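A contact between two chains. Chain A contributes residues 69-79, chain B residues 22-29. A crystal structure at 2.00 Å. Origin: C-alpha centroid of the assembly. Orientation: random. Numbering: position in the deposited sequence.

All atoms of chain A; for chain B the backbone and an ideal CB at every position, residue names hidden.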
ATOM      1  N   GLU A  69       7.796  14.438   4.186  1.00 22.07           N
ATOM      2  CA  GLU A  69       8.741  15.566   4.233  1.00 24.08           C
ATOM      3  C   GLU A  69       9.065  16.086   2.840  1.00 24.13           C
ATOM      4  O   GLU A  69       9.114  17.299   2.644  1.00 24.11           O
ATOM      5  CB  GLU A  69      10.043  15.170   4.959  1.00 24.63           C
ATOM      6  CG  GLU A  69       9.846  14.851   6.495  1.00 30.05           C
ATOM      7  CD  GLU A  69       9.441  13.364   6.815  1.00 36.26           C
ATOM      8  OE1 GLU A  69       8.973  12.591   5.942  1.00 33.30           O
ATOM      9  OE2 GLU A  69       9.603  12.959   7.986  1.00 41.31           O
ATOM     10  N   SER A  70       9.270  15.165   1.881  1.00 23.95           N
ATOM     11  CA  SER A  70       9.415  15.473   0.457  1.00 24.06           C
ATOM     12  C   SER A  70       8.247  16.287  -0.064  1.00 23.14           C
ATOM     13  O   SER A  70       8.436  17.288  -0.759  1.00 22.88           O
ATOM     14  CB  SER A  70       9.439  14.181  -0.398  1.00 24.46           C
ATOM     15  OG  SER A  70      10.756  13.723  -0.541  1.00 29.72           O
ATOM     16  N   ILE A  71       7.043  15.802   0.212  1.00 21.17           N
ATOM     17  CA  ILE A  71       5.828  16.437  -0.292  1.00 20.76           C
ATOM     18  C   ILE A  71       5.621  17.814   0.337  1.00 21.16           C
ATOM     19  O   ILE A  71       5.281  18.763  -0.350  1.00 20.82           O
ATOM     20  CB  ILE A  71       4.608  15.542  -0.067  1.00 20.56           C
ATOM     21  CG1 ILE A  71       4.684  14.307  -0.977  1.00 20.29           C
ATOM     22  CG2 ILE A  71       3.327  16.270  -0.391  1.00 20.56           C
ATOM     23  CD1 ILE A  71       3.787  13.207  -0.481  1.00 21.69           C
ATOM     24  N   ALA A  72       5.910  17.929   1.621  1.00 21.18           N
ATOM     25  CA  ALA A  72       5.793  19.206   2.303  1.00 22.31           C
ATOM     26  C   ALA A  72       6.807  20.221   1.741  1.00 22.07           C
ATOM     27  O   ALA A  72       6.453  21.373   1.534  1.00 23.40           O
ATOM     28  CB  ALA A  72       5.920  19.044   3.872  1.00 21.20           C
ATOM     29  N   GLU A  73       8.032  19.787   1.456  1.00 23.07           N
ATOM     30  CA  GLU A  73       9.057  20.651   0.863  1.00 24.10           C
ATOM     31  C   GLU A  73       8.700  21.055  -0.579  1.00 22.76           C
ATOM     32  O   GLU A  73       8.825  22.219  -0.977  1.00 20.99           O
ATOM     33  CB  GLU A  73      10.424  19.955   0.869  1.00 26.35           C
ATOM     34  CG  GLU A  73      11.155  19.967   2.209  1.00 34.30           C
ATOM     35  CD  GLU A  73      12.558  19.323   2.128  1.00 42.92           C
ATOM     36  OE1 GLU A  73      13.383  19.756   1.275  1.00 46.69           O
ATOM     37  OE2 GLU A  73      12.828  18.379   2.920  1.00 47.43           O
ATOM     38  N   ALA A  74       8.207  20.094  -1.347  1.00 20.41           N
ATOM     39  CA  ALA A  74       7.744  20.380  -2.716  1.00 20.76           C
ATOM     40  C   ALA A  74       6.503  21.306  -2.714  1.00 21.26           C
ATOM     41  O   ALA A  74       6.371  22.191  -3.571  1.00 19.65           O
ATOM     42  CB  ALA A  74       7.430  19.071  -3.442  1.00 18.92           C
ATOM     43  N   ASP A  75       5.616  21.113  -1.738  1.00 21.19           N
ATOM     44  CA  ASP A  75       4.476  22.008  -1.584  1.00 22.88           C
ATOM     45  C   ASP A  75       4.894  23.451  -1.203  1.00 23.03           C
ATOM     46  O   ASP A  75       4.284  24.416  -1.705  1.00 22.50           O
ATOM     47  CB  ASP A  75       3.424  21.426  -0.632  1.00 22.97           C
ATOM     48  CG  ASP A  75       2.572  20.308  -1.313  1.00 27.56           C
ATOM     49  OD1 ASP A  75       2.522  20.234  -2.585  1.00 28.19           O
ATOM     50  OD2 ASP A  75       1.973  19.496  -0.582  1.00 28.56           O
ATOM     51  N   ALA A  76       5.914  23.588  -0.345  1.00 23.09           N
ATOM     52  CA  ALA A  76       6.473  24.914  -0.047  1.00 23.83           C
ATOM     53  C   ALA A  76       7.142  25.567  -1.260  1.00 23.95           C
ATOM     54  O   ALA A  76       7.001  26.785  -1.454  1.00 22.39           O
ATOM     55  CB  ALA A  76       7.396  24.928   1.229  1.00 23.61           C
ATOM     56  N   ASP A  77       7.814  24.766  -2.109  1.00 23.32           N
ATOM     57  CA  ASP A  77       8.334  25.291  -3.391  1.00 23.76           C
ATOM     58  C   ASP A  77       7.200  25.828  -4.245  1.00 23.02           C
ATOM     59  O   ASP A  77       7.296  26.951  -4.804  1.00 22.78           O
ATOM     60  CB  ASP A  77       9.081  24.245  -4.216  1.00 22.20           C
ATOM     61  CG  ASP A  77      10.333  23.713  -3.525  1.00 26.88           C
ATOM     62  OD1 ASP A  77      10.991  24.434  -2.686  1.00 26.10           O
ATOM     63  OD2 ASP A  77      10.672  22.537  -3.839  1.00 23.13           O
ATOM     64  N   ILE A  78       6.124  25.039  -4.356  1.00 22.45           N
ATOM     65  CA  ILE A  78       5.029  25.471  -5.175  1.00 23.40           C
ATOM     66  C   ILE A  78       4.510  26.826  -4.676  1.00 24.30           C
ATOM     67  O   ILE A  78       4.290  27.722  -5.485  1.00 25.45           O
ATOM     68  CB  ILE A  78       3.891  24.454  -5.228  1.00 22.94           C
ATOM     69  CG1 ILE A  78       4.314  23.231  -6.060  1.00 22.55           C
ATOM     70  CG2 ILE A  78       2.621  25.117  -5.818  1.00 24.37           C
ATOM     71  CD1 ILE A  78       3.386  22.058  -5.899  1.00 22.55           C
ATOM     72  N   ALA A  79       4.344  26.967  -3.367  1.00 24.17           N
ATOM     73  CA  ALA A  79       3.759  28.191  -2.785  1.00 25.98           C
ATOM     74  C   ALA A  79       4.676  29.414  -2.930  1.00 26.67           C
ATOM     75  O   ALA A  79       4.181  30.542  -2.898  1.00 27.13           O
ATOM     76  CB  ALA A  79       3.348  27.990  -1.288  1.00 26.23           C
TER
ATOM     77  N   UNK B  22       9.095  21.544 -12.752  1.00 18.27           N
ATOM     78  CA  UNK B  22       9.720  20.797 -11.681  1.00 17.37           C
ATOM     79  C   UNK B  22       9.940  21.701 -10.490  1.00 18.06           C
ATOM     80  O   UNK B  22      10.501  22.787 -10.669  1.00 17.92           O
ATOM     81  CB  UNK B  22      11.041  20.179 -12.143  1.00 17.37           C
ATOM     82  N   UNK B  23       9.531  21.260  -9.284  1.00 18.21           N
ATOM     83  CA  UNK B  23       9.933  21.907  -8.031  1.00 18.65           C
ATOM     84  C   UNK B  23      11.421  21.786  -7.800  1.00 19.41           C
ATOM     85  O   UNK B  23      12.070  20.857  -8.310  1.00 19.52           O
ATOM     86  CB  UNK B  23       9.176  21.303  -6.846  1.00 18.65           C
ATOM     87  N   UNK B  24      11.971  22.721  -7.019  1.00 20.60           N
ATOM     88  CA  UNK B  24      13.361  22.641  -6.587  1.00 22.56           C
ATOM     89  C   UNK B  24      13.645  21.266  -5.973  1.00 21.61           C
ATOM     90  O   UNK B  24      14.665  20.659  -6.252  1.00 20.82           O
ATOM     91  CB  UNK B  24      13.676  23.753  -5.584  1.00 22.56           C
ATOM     92  N   UNK B  25      12.705  20.778  -5.174  1.00 22.55           N
ATOM     93  CA  UNK B  25      12.804  19.484  -4.532  1.00 23.45           C
ATOM     94  C   UNK B  25      12.981  18.364  -5.581  1.00 23.46           C
ATOM     95  O   UNK B  25      13.894  17.563  -5.478  1.00 23.27           O
ATOM     96  CB  UNK B  25      11.563  19.229  -3.675  1.00 23.45           C
ATOM     97  N   UNK B  26      12.141  18.363  -6.617  1.00 22.19           N
ATOM     98  CA  UNK B  26      12.211  17.339  -7.671  1.00 22.54           C
ATOM     99  C   UNK B  26      13.470  17.483  -8.535  1.00 23.43           C
ATOM    100  O   UNK B  26      14.041  16.478  -8.988  1.00 24.00           O
ATOM    101  CB  UNK B  26      10.967  17.417  -8.559  1.00 22.54           C
ATOM    102  N   UNK B  27      13.915  18.728  -8.741  1.00 23.15           N
ATOM    103  CA  UNK B  27      15.170  18.990  -9.435  1.00 24.09           C
ATOM    104  C   UNK B  27      16.381  18.335  -8.733  1.00 23.76           C
ATOM    105  O   UNK B  27      17.235  17.778  -9.402  1.00 22.86           O
ATOM    106  CB  UNK B  27      15.386  20.501  -9.545  1.00 24.09           C
ATOM    107  N   UNK B  28      16.439  18.413  -7.397  1.00 24.11           N
ATOM    108  CA  UNK B  28      17.431  17.691  -6.601  1.00 25.83           C
ATOM    109  C   UNK B  28      17.409  16.192  -6.915  1.00 25.16           C
ATOM    110  O   UNK B  28      18.463  15.551  -6.985  1.00 24.68           O
ATOM    111  CB  UNK B  28      17.180  17.919  -5.109  1.00 25.83           C
ATOM    112  N   UNK B  29      16.209  15.637  -7.063  1.00 24.28           N
ATOM    113  CA  UNK B  29      16.060  14.213  -7.458  1.00 24.91           C
ATOM    114  C   UNK B  29      16.655  13.936  -8.823  1.00 24.63           C
ATOM    115  O   UNK B  29      17.277  12.892  -9.038  1.00 24.51           O
ATOM    116  CB  UNK B  29      14.584  13.809  -7.462  1.00 24.91           C
TER

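Chain A offers one side of a continuous helix, on which A:Ser70, A:Glu73, A:Ala74, A:Asp77 and A:Ile78 lie nearest chain B. The backbone of chain B is extended at 22 and 23 and helical from 24 onward, and the two helix axes run at 125° to each other, 9.0 Å apart at their closest.

Position 22 has extended backbone angles (-106/131), and its ideal CB has nothing of chain A within 5.5 Å. Chain A therefore sets no preference, though strand geometry is friendly to aromatic and branched residues. The residue is B:Phe22, which makes no contact with this helix.

Position 23 directs CA-to-CB toward chain A, its ideal CB 3.6 Å from A:Asp77 OD2 and 4.4 Å from A:Ala74 O. Little depth is available, so a small side chain fits. Its psi of 155° just before a helix is that of an N-cap, where Ser, Thr, Asp or Asn can accept from a free backbone NH; the nearby carboxylate of A:Asp77 makes Asp the least suitable of these. The deposited B:Thr23 serves both purposes: OG1 of B:Thr23 accepts from the backbone N of position 26 at 3.0 Å, capping the helix, while its methyl CG2 packs 3.9 Å from A:Ile78 CG1 and 3.6 Å from A:Ala74 O.

Position 24, in the first turn, points sideways, with its ideal CB 3.7 Å from A:Asp77 OD2. A negative charge here would sit poorly beside that carboxylate; a small neutral or polar residue suits. It is B:Thr24, whose hydroxyl is hydrogen-bonded elsewhere in the structure. The backbone N of B:Thr24 lies 3.4 Å from A:Asp77 OD2, but the angle is too poor for a hydrogen bond.

Position 25 is the centre of the contact. Its CA is 5.5 Å from that of A:Ala74, and its ideal CB points toward chain A, 4.1 Å from A:Ala74 CA and 3.4 Å from A:Asp77 OD2. The space is shallow and has an acceptor at its edge, so Ser or Thr is favoured; Ala or Gly would fit but leave the carboxylate with less to bind. B:Thr25 is found, a knob among A:Ser70, A:Glu73, A:Ala74 and A:Asp77. A:Asp77 OD2 accepts twice from it, from B:Thr25 OG1 at 2.7 Å and from B:Thr25 N at 3.0 Å, the latter using an NH left free in the first turn of the helix. CG2 of B:Thr25 rests 3.9 Å from A:Ser70 O.

Positions 26 and 27 have no part of chain A near their ideal CB, so many helix-compatible residues would do. They are B:Ala26 and B:Arg27.

Position 28 points toward chain A, but only a long side chain could cross the gap. The carboxylate of A:Glu73 invites Lys or Arg. B:Arg28 reaches it, with NH2 of B:Arg28 3.1 Å from A:Glu73 OE1 in a salt bridge.

Position 29 also points toward chain A but lies too far off to be selected by it. B:Asp29 makes no contact with the helix stretch, its carboxylate engaged elsewhere in the structure.

Chain B 22-29: FTTTARRD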
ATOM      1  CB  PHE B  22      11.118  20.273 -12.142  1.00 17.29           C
ATOM      2  CG  PHE B  22      11.051  19.032 -13.003  1.00 17.35           C
ATOM      3  CD1 PHE B  22      11.274  17.784 -12.441  1.00 18.23           C
ATOM      4  CD2 PHE B  22      10.685  19.117 -14.360  1.00 18.92           C
ATOM      5  CE1 PHE B  22      11.236  16.627 -13.234  1.00 19.02           C
ATOM      6  CE2 PHE B  22      10.613  17.959 -15.188  1.00 19.78           C
ATOM      7  CZ  PHE B  22      10.919  16.699 -14.610  1.00 18.62           C
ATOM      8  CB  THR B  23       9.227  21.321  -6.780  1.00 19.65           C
ATOM      9  OG1 THR B  23       9.541  19.917  -6.699  1.00 18.16           O
ATOM     10  CG2 THR B  23       7.695  21.534  -6.858  1.00 17.08           C
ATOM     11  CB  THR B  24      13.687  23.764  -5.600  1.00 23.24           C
ATOM     12  OG1 THR B  24      13.374  25.004  -6.238  1.00 27.23           O
ATOM     13  CG2 THR B  24      15.177  23.770  -5.242  1.00 25.58           C
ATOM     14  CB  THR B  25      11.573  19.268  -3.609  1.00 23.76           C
ATOM     15  OG1 THR B  25      11.586  20.306  -2.626  1.00 25.13           O
ATOM     16  CG2 THR B  25      11.623  17.895  -2.886  1.00 24.89           C
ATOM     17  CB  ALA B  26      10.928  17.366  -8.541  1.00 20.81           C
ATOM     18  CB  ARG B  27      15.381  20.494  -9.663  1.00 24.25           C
ATOM     19  CG  ARG B  27      16.567  20.780 -10.613  1.00 28.01           C
ATOM     20  CD  ARG B  27      16.780  22.262 -10.865  1.00 31.86           C
ATOM     21  NE  ARG B  27      17.195  22.955  -9.660  1.00 35.96           N
ATOM     22  CZ  ARG B  27      17.855  24.113  -9.634  1.00 38.85           C
ATOM     23  NH1 ARG B  27      18.211  24.725 -10.757  1.00 38.16           N
ATOM     24  NH2 ARG B  27      18.146  24.668  -8.464  1.00 37.63           N
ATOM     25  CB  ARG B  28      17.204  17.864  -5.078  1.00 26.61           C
ATOM     26  CG  ARG B  28      17.643  19.199  -4.456  1.00 33.28           C
ATOM     27  CD  ARG B  28      17.706  19.135  -2.877  1.00 38.15           C
ATOM     28  NE  ARG B  28      16.375  19.212  -2.245  1.00 43.20           N
ATOM     29  CZ  ARG B  28      15.618  20.319  -2.190  1.00 46.48           C
ATOM     30  NH1 ARG B  28      16.030  21.460  -2.733  1.00 45.50           N
ATOM     31  NH2 ARG B  28      14.420  20.285  -1.606  1.00 49.51           N
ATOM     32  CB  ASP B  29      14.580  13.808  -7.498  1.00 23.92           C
ATOM     33  CG  ASP B  29      13.964  13.744  -6.120  1.00 26.43           C
ATOM     34  OD1 ASP B  29      14.722  13.712  -5.137  1.00 29.45           O
ATOM     35  OD2 ASP B  29      12.722  13.746  -6.012  1.00 25.85           O
TER
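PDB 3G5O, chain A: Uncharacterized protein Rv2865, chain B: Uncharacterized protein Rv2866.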